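Putative c-1-tetrahydrofolate synthase, cytoplasmic (Leishmania major, PDB 4A26) probably catalyses, as a homodimer, the NADP-dependent oxidation of N5,N10-methylenetetrahydrofolate and the hydrolysis of the methenyl product in one-carbon metabolism. Local coordinates at residues 18-26 / 62-70; 229-240 / 266-277. All coordinates share one frame; numbering follows the deposited sequence.

Contact 1 (18-26 / 62-70) lies in the tetrahydrofolate dehydrogenase/cyclohydrolase catalytic part. Contact 2 (229-240 / 266-277) lies in the NAD(P)-binding part. Their centres are about 28 Å apart and their nearest atoms about 8 Å, so they do not touch. Two helices relate them. Helix 147-159 meets Ile18 of contact 1 and Val238, Trp269 and Val277 of contact 2. Helix 279-297 begins just after contact 2 and runs back to cover Leu22 and Met67 of contact 1. In this enzyme family the active site lies in the cleft between the two parts. Contact 2 ends within the Pro-Gly-Gly-Val motif, the start of the family signature.

Contact 1: 18-26 / 62-70; sequences IRSELKDKV and AAEVGMASF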
ATOM      1  N   ILE A  18      22.007  -2.702 -17.068  1.00 28.30           N
ATOM      2  CA  ILE A  18      21.190  -1.535 -16.754  1.00 27.84           C
ATOM      3  C   ILE A  18      22.042  -0.276 -16.577  1.00 28.64           C
ATOM      4  O   ILE A  18      21.690   0.785 -17.094  1.00 28.82           O
ATOM      5  CB  ILE A  18      20.313  -1.773 -15.504  1.00 27.10           C
ATOM      6  CG1 ILE A  18      19.133  -2.679 -15.866  1.00 26.61           C
ATOM      7  CG2 ILE A  18      19.793  -0.458 -14.947  1.00 26.21           C
ATOM      8  CD1 ILE A  18      18.366  -3.200 -14.679  1.00 25.64           C
ATOM      9  N   ARG A  19      23.165  -0.392 -15.871  1.00 29.55           N
ATOM     10  CA  ARG A  19      24.080   0.744 -15.715  1.00 30.38           C
ATOM     11  C   ARG A  19      24.542   1.279 -17.068  1.00 31.50           C
ATOM     12  O   ARG A  19      24.628   2.493 -17.262  1.00 31.78           O
ATOM     13  CB  ARG A  19      25.292   0.371 -14.856  1.00 31.22           C
ATOM     14  CG  ARG A  19      24.969   0.198 -13.375  1.00 30.71           C
ATOM     15  CD  ARG A  19      26.225   0.242 -12.511  1.00 32.21           C
ATOM     16  NE  ARG A  19      27.159  -0.840 -12.813  1.00 34.04           N
ATOM     17  CZ  ARG A  19      27.013  -2.106 -12.422  1.00 34.94           C
ATOM     18  NH1 ARG A  19      25.956  -2.480 -11.711  1.00 35.04           N
ATOM     19  NH2 ARG A  19      27.926  -3.014 -12.748  1.00 36.32           N
ATOM     20  N   SER A  20      24.823   0.369 -18.001  1.00 32.50           N
ATOM     21  CA  SER A  20      25.204   0.745 -19.366  1.00 33.78           C
ATOM     22  C   SER A  20      24.079   1.488 -20.081  1.00 33.77           C
ATOM     23  O   SER A  20      24.320   2.478 -20.769  1.00 34.62           O
ATOM     24  CB  SER A  20      25.588  -0.494 -20.175  1.00 34.61           C
ATOM     25  OG  SER A  20      25.796  -0.166 -21.537  1.00 35.74           O
ATOM     26  N   GLU A  21      22.854   0.995 -19.920  1.00 33.14           N
ATOM     27  CA  GLU A  21      21.683   1.632 -20.516  1.00 33.21           C
ATOM     28  C   GLU A  21      21.451   3.029 -19.947  1.00 33.35           C
ATOM     29  O   GLU A  21      21.163   3.966 -20.697  1.00 34.38           O
ATOM     30  CB  GLU A  21      20.443   0.767 -20.302  1.00 32.30           C
ATOM     31  CG  GLU A  21      20.465  -0.515 -21.109  1.00 32.49           C
ATOM     32  CD  GLU A  21      19.556  -1.591 -20.549  1.00 31.66           C
ATOM     33  OE1 GLU A  21      18.649  -1.280 -19.744  1.00 30.99           O
ATOM     34  OE2 GLU A  21      19.750  -2.765 -20.925  1.00 31.61           O
ATOM     35  N   LEU A  22      21.575   3.162 -18.627  1.00 32.69           N
ATOM     36  CA  LEU A  22      21.451   4.462 -17.968  1.00 32.73           C
ATOM     37  C   LEU A  22      22.523   5.426 -18.456  1.00 33.94           C
ATOM     38  O   LEU A  22      22.237   6.592 -18.734  1.00 34.50           O
ATOM     39  CB  LEU A  22      21.557   4.315 -16.447  1.00 31.87           C
ATOM     40  CG  LEU A  22      20.384   3.614 -15.761  1.00 31.03           C
ATOM     41  CD1 LEU A  22      20.786   3.149 -14.369  1.00 30.50           C
ATOM     42  CD2 LEU A  22      19.168   4.530 -15.699  1.00 31.00           C
ATOM     43  N   LYS A  23      23.755   4.930 -18.557  1.00 34.67           N
ATOM     44  CA  LYS A  23      24.874   5.725 -19.059  1.00 36.07           C
ATOM     45  C   LYS A  23      24.520   6.340 -20.410  1.00 37.04           C
ATOM     46  O   LYS A  23      24.669   7.546 -20.604  1.00 37.78           O
ATOM     47  CB  LYS A  23      26.134   4.858 -19.182  1.00 37.05           C
ATOM     48  CG  LYS A  23      27.423   5.628 -19.451  1.00 38.85           C
ATOM     49  CD  LYS A  23      28.541   4.694 -19.911  1.00 40.70           C
ATOM     50  CE  LYS A  23      29.818   5.466 -20.209  1.00 43.31           C
ATOM     51  NZ  LYS A  23      30.747   4.720 -21.111  1.00 45.85           N
ATOM     52  N   ASP A  24      24.036   5.506 -21.329  1.00 37.28           N
ATOM     53  CA  ASP A  24      23.631   5.960 -22.664  1.00 38.48           C
ATOM     54  C   ASP A  24      22.479   6.963 -22.611  1.00 38.33           C
ATOM     55  O   ASP A  24      22.524   7.995 -23.282  1.00 39.52           O
ATOM     56  CB  ASP A  24      23.241   4.768 -23.549  1.00 38.62           C
ATOM     57  CG  ASP A  24      24.442   3.951 -24.008  1.00 39.41           C
ATOM     58  OD1 ASP A  24      25.579   4.248 -23.587  1.00 39.89           O
ATOM     59  OD2 ASP A  24      24.243   3.004 -24.797  1.00 39.34           O
ATOM     60  N   LYS A  25      21.454   6.662 -21.816  1.00 37.14           N
ATOM     61  CA  LYS A  25      20.301   7.562 -21.668  1.00 37.20           C
ATOM     62  C   LYS A  25      20.725   8.934 -21.147  1.00 37.44           C
ATOM     63  O   LYS A  25      20.355   9.961 -21.719  1.00 38.58           O
ATOM     64  CB  LYS A  25      19.246   6.955 -20.738  1.00 35.91           C
ATOM     65  CG  LYS A  25      18.459   5.808 -21.359  1.00 36.34           C
ATOM     66  CD  LYS A  25      17.511   5.184 -20.349  1.00 36.01           C
ATOM     67  CE  LYS A  25      16.900   3.890 -20.867  1.00 36.19           C
ATOM     68  NZ  LYS A  25      16.037   3.246 -19.832  1.00 35.39           N
ATOM     69  N   VAL A  26      21.509   8.939 -20.073  1.00 36.49           N
ATOM     70  CA  VAL A  26      22.061  10.173 -19.516  1.00 36.77           C
ATOM     71  C   VAL A  26      22.885  10.953 -20.551  1.00 38.48           C
ATOM     72  O   VAL A  26      22.840  12.180 -20.581  1.00 39.30           O
ATOM     73  CB  VAL A  26      22.924   9.881 -18.267  1.00 35.91           C
ATOM     74  CG1 VAL A  26      23.723  11.110 -17.849  1.00 36.54           C
ATOM     75  CG2 VAL A  26      22.042   9.406 -17.120  1.00 34.48           C
ATOM     76  N   ALA A  62      26.946   6.166  -9.626  1.00 35.26           N
ATOM     77  CA  ALA A  62      26.469   7.420 -10.211  1.00 34.83           C
ATOM     78  C   ALA A  62      27.519   8.066 -11.119  1.00 35.73           C
ATOM     79  O   ALA A  62      27.175   8.703 -12.113  1.00 35.77           O
ATOM     80  CB  ALA A  62      26.051   8.394  -9.111  1.00 34.29           C
ATOM     81  N   ALA A  63      28.794   7.904 -10.776  1.00 36.62           N
ATOM     82  CA  ALA A  63      29.885   8.411 -11.611  1.00 37.81           C
ATOM     83  C   ALA A  63      30.045   7.619 -12.919  1.00 38.34           C
ATOM     84  O   ALA A  63      30.361   8.206 -13.954  1.00 39.17           O
ATOM     85  CB  ALA A  63      31.192   8.416 -10.830  1.00 38.91           C
ATOM     86  N   GLU A  64      29.832   6.302 -12.867  1.00 37.97           N
ATOM     87  CA  GLU A  64      29.911   5.446 -14.063  1.00 38.59           C
ATOM     88  C   GLU A  64      28.854   5.782 -15.113  1.00 37.56           C
ATOM     89  O   GLU A  64      29.082   5.591 -16.307  1.00 38.52           O
ATOM     90  CB  GLU A  64      29.753   3.971 -13.697  1.00 38.56           C
ATOM     91  CG  GLU A  64      30.903   3.384 -12.902  1.00 40.94           C
ATOM     92  CD  GLU A  64      30.611   1.970 -12.429  1.00 42.27           C
ATOM     93  OE1 GLU A  64      29.926   1.220 -13.167  1.00 42.75           O
ATOM     94  OE2 GLU A  64      31.058   1.618 -11.314  1.00 43.30           O
ATOM     95  N   VAL A  65      27.701   6.260 -14.652  1.00 35.75           N
ATOM     96  CA  VAL A  65      26.570   6.595 -15.519  1.00 35.00           C
ATOM     97  C   VAL A  65      26.598   8.066 -15.980  1.00 35.35           C
ATOM     98  O   VAL A  65      25.820   8.466 -16.843  1.00 35.39           O
ATOM     99  CB  VAL A  65      25.231   6.259 -14.798  1.00 33.57           C
ATOM    100  CG1 VAL A  65      24.047   6.921 -15.473  1.00 33.63           C
ATOM    101  CG2 VAL A  65      25.037   4.752 -14.735  1.00 32.78           C
ATOM    102  N   GLY A  66      27.501   8.862 -15.414  1.00 35.73           N
ATOM    103  CA  GLY A  66      27.651  10.262 -15.805  1.00 36.44           C
ATOM    104  C   GLY A  66      26.703  11.213 -15.096  1.00 35.56           C
ATOM    105  O   GLY A  66      26.402  12.292 -15.611  1.00 36.15           O
ATOM    106  N   MET A  67      26.234  10.815 -13.916  1.00 34.30           N
ATOM    107  CA  MET A  67      25.403  11.673 -13.081  1.00 33.63           C
ATOM    108  C   MET A  67      26.278  12.546 -12.197  1.00 33.96           C
ATOM    109  O   MET A  67      27.437  12.216 -11.935  1.00 34.37           O
ATOM    110  CB  MET A  67      24.481  10.834 -12.197  1.00 32.51           C
ATOM    111  CG  MET A  67      23.338  10.190 -12.943  1.00 32.54           C
ATOM    112  SD  MET A  67      22.278   9.209 -11.867  1.00 32.18           S
ATOM    113  CE  MET A  67      21.003   8.714 -13.028  1.00 31.51           C
ATOM    114  N   ALA A  68      25.716  13.660 -11.738  1.00 33.82           N
ATOM    115  CA  ALA A  68      26.375  14.488 -10.736  1.00 34.13           C
ATOM    116  C   ALA A  68      26.135  13.858  -9.372  1.00 33.25           C
ATOM    117  O   ALA A  68      25.170  13.117  -9.184  1.00 32.55           O
ATOM    118  CB  ALA A  68      25.841  15.911 -10.773  1.00 34.56           C
ATOM    119  N   SER A  69      27.021  14.140  -8.427  1.00 33.53           N
ATOM    120  CA  SER A  69      26.932  13.554  -7.099  1.00 33.09           C
ATOM    121  C   SER A  69      27.016  14.658  -6.056  1.00 33.25           C
ATOM    122  O   SER A  69      27.832  15.568  -6.186  1.00 33.89           O
ATOM    123  CB  SER A  69      28.065  12.547  -6.897  1.00 33.61           C
ATOM    124  OG  SER A  69      27.588  11.370  -6.277  1.00 33.11           O
ATOM    125  N   PHE A  70      26.168  14.579  -5.033  1.00 32.71           N
ATOM    126  CA  PHE A  70      26.145  15.582  -3.976  1.00 32.95           C
ATOM    127  C   PHE A  70      26.168  14.930  -2.603  1.00 32.88           C
ATOM    128  O   PHE A  70      25.136  14.493  -2.101  1.00 32.41           O
ATOM    129  CB  PHE A  70      24.918  16.480  -4.118  1.00 32.75           C
ATOM    130  CG  PHE A  70      24.922  17.307  -5.366  1.00 33.42           C
ATOM    131  CD1 PHE A  70      25.587  18.522  -5.408  1.00 34.37           C
ATOM    132  CD2 PHE A  70      24.266  16.864  -6.507  1.00 33.69           C
ATOM    133  CE1 PHE A  70      25.595  19.286  -6.565  1.00 34.89           C
ATOM    134  CE2 PHE A  70      24.268  17.620  -7.665  1.00 34.30           C
ATOM    135  CZ  PHE A  70      24.935  18.831  -7.695  1.00 35.06           C
TER
HETATM  136  O   HOH W   1      26.643   8.788 -19.427  1.00 24.50           O
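The carbonyl oxygens of Lys23 and Val65 are joined by one water. It donates to both, at 2.6 Å from Lys23 O and 2.7 Å from Val65 O. Here the end of helix 49-64 meets the flank of helix 11-32, both in the tetrahydrofolate dehydrogenase/cyclohydrolase catalytic domain. The backbones come close: the CA atoms of Lys23 and Val65 are 4.0 Å apart. Gly66, with positive phi, ends the helix in a Schellman motif. Met67 N bonds back to Ala62 O, and the chain then turns into strand 68-74, at the edge of the domain's parallel sheet.

Val65 makes most of the contact. Its two methyls lie one after the other along the flank of helix 11-32, with Leu22 CB near both. CG2 rests on the backbone, 3.4 Å from Arg19 O. CG1, anti to the backbone N (chi1 164°), lies toward Val26 and meets Leu22 CB at 3.7 Å and Val26 CG2 at 3.6 Å. The Val26 and Val65 side chains cross at about a right angle. Val26 CG1 instead lies against the carbonyl oxygens of Val65 and Gly66. Beyond Val65, Met67 CE reaches Val26 CG2 at 4.3 Å.

Arg19 and Glu64 form a salt bridge, long at 3.5 Å between NE and OE1. Its hydrogen bond is weak and bent, and the two flat groups are 89° apart. The extended Lys23 chain passes Glu64 O with its CG, and its amine leads away.

Around the contact, helix 279-297 packs on Leu22 and Met67 through Leu286. Val37 and Pro38 cover Val26. Strand 68-74 pairs in parallel with strand 39-45.

Contact 2: 229-240 / 266-277; sequences IKEGAAVVDVGT and RAAWISPVPGGV
Ala234 and Trp269 form a parallel beta bridge in the Rossmann-type NAD(P)-binding sheet. Strands 234-237 and 269-271 run 2° apart in direction. Val235 N bonds to Trp269 O at 2.9 Å, and Ser271 N bonds to Val235 O.

On one face the small Ala234 CB meets Trp269 CB, while the indole swings away toward Cys159 and Ile9. On the other face Ile270 CG1 abuts Val235 CB at 4.0 Å. Ala267 CB is a further bump here, beside Val235 CG2.

Before the strands, Lys230 to Ala233 form a type II turn that fits against 266-268. Gly232 N donates to Arg266 O at 2.8 Å, and Ala268 CB sits against Gly232 O. Ala233 O takes two N-H groups, from Ala268 and Trp269.

Past the strands the bump is Val273, just before the cis peptide to Pro274. Its CG2 fills the hollow between Asp237 O and Gly239 O, 3.3 Å from the latter. Its CG1 meets Thr240 CG2. The Asp237 side chain crosses that of Val273 at about a right angle; its OD1 accepts the N-H of Asp257 and its OD2 that of Val258. Val238 CG1 meets Val277 CG1 at 3.9 Å. Ser271 OG is set between its own backbone N and carbonyl carbon (chi1 69°), from where it accepts the N-H of Asp237, N to OG 3.1 Å.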
ATOM      1  N   ILE A 229       9.360 -25.680  -2.877  1.00 30.92           N
ATOM      2  CA  ILE A 229       9.274 -24.896  -4.102  1.00 30.19           C
ATOM      3  C   ILE A 229       8.585 -25.726  -5.176  1.00 30.82           C
ATOM      4  O   ILE A 229       8.937 -26.883  -5.383  1.00 32.20           O
ATOM      5  CB  ILE A 229      10.682 -24.470  -4.610  1.00 30.54           C
ATOM      6  CG1 ILE A 229      11.505 -23.828  -3.482  1.00 30.21           C
ATOM      7  CG2 ILE A 229      10.565 -23.528  -5.798  1.00 29.69           C
ATOM      8  CD1 ILE A 229      10.736 -22.863  -2.606  1.00 28.04           C
ATOM      9  N   LYS A 230       7.601 -25.134  -5.846  1.00 30.13           N
ATOM     10  CA  LYS A 230       6.886 -25.807  -6.922  1.00 31.03           C
ATOM     11  C   LYS A 230       7.830 -26.070  -8.085  1.00 32.33           C
ATOM     12  O   LYS A 230       8.624 -25.206  -8.466  1.00 32.16           O
ATOM     13  CB  LYS A 230       5.712 -24.950  -7.392  1.00 30.36           C
ATOM     14  CG  LYS A 230       4.841 -25.561  -8.489  1.00 31.82           C
ATOM     15  CD  LYS A 230       3.919 -24.497  -9.086  1.00 32.11           C
ATOM     16  CE  LYS A 230       3.001 -25.065 -10.159  1.00 33.61           C
ATOM     17  NZ  LYS A 230       2.156 -23.999 -10.768  1.00 33.42           N
ATOM     18  N   GLU A 231       7.727 -27.265  -8.655  1.00 33.94           N
ATOM     19  CA  GLU A 231       8.580 -27.674  -9.767  1.00 35.53           C
ATOM     20  C   GLU A 231       8.382 -26.729 -10.958  1.00 35.07           C
ATOM     21  O   GLU A 231       7.297 -26.669 -11.532  1.00 35.04           O
ATOM     22  CB  GLU A 231       8.259 -29.120 -10.153  1.00 37.44           C
ATOM     23  CG  GLU A 231       9.382 -29.867 -10.831  1.00 40.14           C
ATOM     24  CD  GLU A 231       9.097 -31.353 -10.936  1.00 42.95           C
ATOM     25  OE1 GLU A 231       8.656 -31.946  -9.928  1.00 43.40           O
ATOM     26  OE2 GLU A 231       9.305 -31.930 -12.028  1.00 45.42           O
ATOM     27  N   GLY A 232       9.431 -25.981 -11.300  1.00 34.99           N
ATOM     28  CA  GLY A 232       9.396 -25.004 -12.396  1.00 34.76           C
ATOM     29  C   GLY A 232       9.251 -23.558 -11.939  1.00 32.81           C
ATOM     30  O   GLY A 232       9.170 -22.647 -12.765  1.00 32.67           O
ATOM     31  N   ALA A 233       9.233 -23.344 -10.625  1.00 31.36           N
ATOM     32  CA  ALA A 233       9.011 -22.014 -10.054  1.00 29.69           C
ATOM     33  C   ALA A 233      10.206 -21.095 -10.260  1.00 29.52           C
ATOM     34  O   ALA A 233      11.302 -21.545 -10.606  1.00 30.83           O
ATOM     35  CB  ALA A 233       8.701 -22.125  -8.564  1.00 28.80           C
ATOM     36  N   ALA A 234       9.975 -19.802 -10.051  1.00 28.15           N
ATOM     37  CA  ALA A 234      11.035 -18.806 -10.061  1.00 27.84           C
ATOM     38  C   ALA A 234      11.221 -18.340  -8.630  1.00 26.97           C
ATOM     39  O   ALA A 234      10.261 -17.903  -7.990  1.00 25.94           O
ATOM     40  CB  ALA A 234      10.666 -17.638 -10.953  1.00 27.46           C
ATOM     41  N   VAL A 235      12.449 -18.439  -8.127  1.00 27.58           N
ATOM     42  CA  VAL A 235      12.744 -18.078  -6.746  1.00 27.18           C
ATOM     43  C   VAL A 235      13.747 -16.929  -6.673  1.00 27.29           C
ATOM     44  O   VAL A 235      14.858 -17.041  -7.186  1.00 27.80           O
ATOM     45  CB  VAL A 235      13.304 -19.284  -5.967  1.00 28.17           C
ATOM     46  CG1 VAL A 235      13.550 -18.905  -4.502  1.00 27.94           C
ATOM     47  CG2 VAL A 235      12.355 -20.463  -6.062  1.00 27.85           C
ATOM     48  N   VAL A 236      13.349 -15.830  -6.028  1.00 26.71           N
ATOM     49  CA  VAL A 236      14.262 -14.707  -5.787  1.00 26.94           C
ATOM     50  C   VAL A 236      14.609 -14.601  -4.303  1.00 27.33           C
ATOM     51  O   VAL A 236      13.748 -14.319  -3.472  1.00 26.94           O
ATOM     52  CB  VAL A 236      13.688 -13.365  -6.278  1.00 26.09           C
ATOM     53  CG1 VAL A 236      14.760 -12.285  -6.199  1.00 26.49           C
ATOM     54  CG2 VAL A 236      13.180 -13.494  -7.701  1.00 25.74           C
ATOM     55  N   ASP A 237      15.881 -14.830  -3.988  1.00 28.60           N
ATOM     56  CA  ASP A 237      16.365 -14.807  -2.616  1.00 29.54           C
ATOM     57  C   ASP A 237      16.876 -13.410  -2.283  1.00 29.75           C
ATOM     58  O   ASP A 237      17.944 -13.013  -2.727  1.00 30.26           O
ATOM     59  CB  ASP A 237      17.484 -15.846  -2.450  1.00 31.22           C
ATOM     60  CG  ASP A 237      17.792 -16.167  -0.998  1.00 32.38           C
ATOM     61  OD1 ASP A 237      17.486 -15.356  -0.098  1.00 32.75           O
ATOM     62  OD2 ASP A 237      18.348 -17.253  -0.753  1.00 33.78           O
ATOM     63  N   VAL A 238      16.099 -12.669  -1.500  1.00 29.82           N
ATOM     64  CA  VAL A 238      16.463 -11.308  -1.099  1.00 30.37           C
ATOM     65  C   VAL A 238      17.071 -11.265   0.312  1.00 32.08           C
ATOM     66  O   VAL A 238      17.722 -10.286   0.690  1.00 32.77           O
ATOM     67  CB  VAL A 238      15.244 -10.354  -1.170  1.00 29.32           C
ATOM     68  CG1 VAL A 238      15.706  -8.906  -1.164  1.00 29.77           C
ATOM     69  CG2 VAL A 238      14.425 -10.621  -2.420  1.00 28.03           C
ATOM     70  N   GLY A 239      16.863 -12.323   1.087  1.00 33.16           N
ATOM     71  CA  GLY A 239      17.462 -12.427   2.411  1.00 35.18           C
ATOM     72  C   GLY A 239      18.975 -12.525   2.360  1.00 36.90           C
ATOM     73  O   GLY A 239      19.531 -13.130   1.452  1.00 36.90           O
ATOM     74  N   THR A 240      19.632 -11.921   3.346  1.00 38.96           N
ATOM     75  CA  THR A 240      21.091 -11.925   3.449  1.00 41.09           C
ATOM     76  C   THR A 240      21.505 -11.905   4.916  1.00 43.69           C
ATOM     77  O   THR A 240      21.143 -10.984   5.647  1.00 43.88           O
ATOM     78  CB  THR A 240      21.702 -10.696   2.762  1.00 40.70           C
ATOM     79  OG1 THR A 240      20.945  -9.526   3.111  1.00 39.93           O
ATOM     80  CG2 THR A 240      21.704 -10.873   1.252  1.00 39.28           C
ATOM     81  N   ARG A 266      14.566 -28.322  -8.335  1.00 38.10           N
ATOM     82  CA  ARG A 266      13.125 -28.170  -8.583  1.00 36.27           C
ATOM     83  C   ARG A 266      12.745 -26.894  -9.340  1.00 34.47           C
ATOM     84  O   ARG A 266      11.850 -26.922 -10.181  1.00 34.17           O
ATOM     85  CB  ARG A 266      12.360 -28.227  -7.260  1.00 35.12           C
ATOM     86  CG  ARG A 266      11.943 -29.623  -6.853  1.00 36.36           C
ATOM     87  CD  ARG A 266      11.273 -29.624  -5.498  1.00 35.57           C
ATOM     88  NE  ARG A 266      10.250 -30.664  -5.400  1.00 36.79           N
ATOM     89  CZ  ARG A 266       8.945 -30.491  -5.625  1.00 36.28           C
ATOM     90  NH1 ARG A 266       8.453 -29.309  -5.973  1.00 34.63           N
ATOM     91  NH2 ARG A 266       8.115 -31.520  -5.497  1.00 37.89           N
ATOM     92  N   ALA A 267      13.411 -25.783  -9.037  1.00 33.41           N
ATOM     93  CA  ALA A 267      13.107 -24.498  -9.672  1.00 31.92           C
ATOM     94  C   ALA A 267      13.540 -24.458 -11.136  1.00 33.21           C
ATOM     95  O   ALA A 267      14.410 -25.216 -11.558  1.00 35.16           O
ATOM     96  CB  ALA A 267      13.773 -23.358  -8.904  1.00 30.73           C
ATOM     97  N   ALA A 268      12.913 -23.570 -11.903  1.00 32.42           N
ATOM     98  CA  ALA A 268      13.347 -23.265 -13.266  1.00 33.73           C
ATOM     99  C   ALA A 268      14.299 -22.070 -13.258  1.00 33.45           C
ATOM    100  O   ALA A 268      15.266 -22.032 -14.024  1.00 35.16           O
ATOM    101  CB  ALA A 268      12.147 -22.978 -14.156  1.00 33.45           C
ATOM    102  N   TRP A 269      14.011 -21.093 -12.399  1.00 31.50           N
ATOM    103  CA  TRP A 269      14.870 -19.928 -12.222  1.00 31.16           C
ATOM    104  C   TRP A 269      15.100 -19.652 -10.740  1.00 29.87           C
ATOM    105  O   TRP A 269      14.201 -19.833  -9.919  1.00 28.75           O
ATOM    106  CB  TRP A 269      14.238 -18.699 -12.872  1.00 30.37           C
ATOM    107  CG  TRP A 269      14.215 -18.745 -14.359  1.00 33.10           C
ATOM    108  CD1 TRP A 269      13.238 -19.281 -15.151  1.00 34.57           C
ATOM    109  CD2 TRP A 269      15.215 -18.224 -15.248  1.00 35.31           C
ATOM    110  NE1 TRP A 269      13.572 -19.127 -16.480  1.00 36.83           N
ATOM    111  CE2 TRP A 269      14.777 -18.481 -16.565  1.00 36.76           C
ATOM    112  CE3 TRP A 269      16.438 -17.568 -15.059  1.00 35.91           C
ATOM    113  CZ2 TRP A 269      15.519 -18.107 -17.688  1.00 39.37           C
ATOM    114  CZ3 TRP A 269      17.176 -17.193 -16.179  1.00 38.11           C
ATOM    115  CH2 TRP A 269      16.713 -17.467 -17.476  1.00 39.55           C
ATOM    116  N   ILE A 270      16.307 -19.205 -10.408  1.00 30.31           N
ATOM    117  CA  ILE A 270      16.651 -18.847  -9.038  1.00 29.62           C
ATOM    118  C   ILE A 270      17.757 -17.786  -9.029  1.00 30.19           C
ATOM    119  O   ILE A 270      18.568 -17.724  -9.951  1.00 31.42           O
ATOM    120  CB  ILE A 270      17.071 -20.102  -8.235  1.00 30.69           C
ATOM    121  CG1 ILE A 270      17.236 -19.782  -6.752  1.00 29.99           C
ATOM    122  CG2 ILE A 270      18.353 -20.692  -8.786  1.00 33.14           C
ATOM    123  CD1 ILE A 270      17.067 -20.996  -5.870  1.00 30.58           C
ATOM    124  N   SER A 271      17.765 -16.932  -8.008  1.00 29.57           N
ATOM    125  CA  SER A 271      18.833 -15.946  -7.824  1.00 30.22           C
ATOM    126  C   SER A 271      19.570 -16.251  -6.525  1.00 31.16           C
ATOM    127  O   SER A 271      18.973 -16.197  -5.449  1.00 30.41           O
ATOM    128  CB  SER A 271      18.265 -14.533  -7.766  1.00 28.69           C
ATOM    129  OG  SER A 271      17.513 -14.351  -6.580  1.00 28.63           O
ATOM    130  N   PRO A 272      20.870 -16.559  -6.613  1.00 33.21           N
ATOM    131  CA  PRO A 272      21.611 -16.965  -5.430  1.00 34.81           C
ATOM    132  C   PRO A 272      22.040 -15.781  -4.565  1.00 34.85           C
ATOM    133  O   PRO A 272      22.055 -14.648  -5.039  1.00 33.99           O
ATOM    134  CB  PRO A 272      22.842 -17.632  -6.030  1.00 37.20           C
ATOM    135  CG  PRO A 272      23.101 -16.838  -7.266  1.00 36.85           C
ATOM    136  CD  PRO A 272      21.757 -16.400  -7.779  1.00 34.42           C
ATOM    137  N   VAL A 273      22.379 -16.052  -3.307  1.00 36.14           N
ATOM    138  CA  VAL A 273      23.044 -15.072  -2.455  1.00 36.93           C
ATOM    139  C   VAL A 273      24.468 -15.563  -2.201  1.00 40.16           C
ATOM    140  O   VAL A 273      24.647 -16.655  -1.677  1.00 41.41           O
ATOM    141  CB  VAL A 273      22.310 -14.877  -1.116  1.00 36.32           C
ATOM    142  CG1 VAL A 273      23.215 -14.178  -0.102  1.00 37.54           C
ATOM    143  CG2 VAL A 273      21.028 -14.090  -1.328  1.00 33.28           C
ATOM    144  N   PRO A 274      25.485 -14.776  -2.598  1.00 41.87           N
ATOM    145  CA  PRO A 274      25.427 -13.483  -3.288  1.00 41.06           C
ATOM    146  C   PRO A 274      24.984 -13.618  -4.745  1.00 40.72           C
ATOM    147  O   PRO A 274      25.054 -14.709  -5.311  1.00 41.70           O
ATOM    148  CB  PRO A 274      26.873 -12.994  -3.224  1.00 43.29           C
ATOM    149  CG  PRO A 274      27.679 -14.242  -3.203  1.00 45.51           C
ATOM    150  CD  PRO A 274      26.876 -15.220  -2.398  1.00 44.88           C
ATOM    151  N   GLY A 275      24.551 -12.509  -5.339  1.00 40.11           N
ATOM    152  CA  GLY A 275      23.961 -12.505  -6.685  1.00 39.81           C
ATOM    153  C   GLY A 275      22.500 -12.086  -6.645  1.00 38.19           C
ATOM    154  O   GLY A 275      21.920 -11.699  -7.668  1.00 37.32           O
ATOM    155  N   GLY A 276      21.901 -12.188  -5.458  1.00 38.31           N
ATOM    156  CA  GLY A 276      20.549 -11.695  -5.214  1.00 36.94           C
ATOM    157  C   GLY A 276      20.617 -10.203  -4.940  1.00 36.80           C
ATOM    158  O   GLY A 276      21.398  -9.767  -4.089  1.00 37.98           O
ATOM    159  N   VAL A 277      19.816  -9.426  -5.674  1.00 35.64           N
ATOM    160  CA  VAL A 277      19.769  -7.965  -5.547  1.00 35.19           C
ATOM    161  C   VAL A 277      21.183  -7.357  -5.460  1.00 36.22           C
ATOM    162  O   VAL A 277      22.036  -7.702  -6.283  1.00 37.51           O
ATOM    163  CB  VAL A 277      18.835  -7.548  -4.391  1.00 34.65           C
ATOM    164  CG1 VAL A 277      17.453  -8.164  -4.607  1.00 34.01           C
ATOM    165  CG2 VAL A 277      19.396  -7.961  -3.032  1.00 35.79           C
TER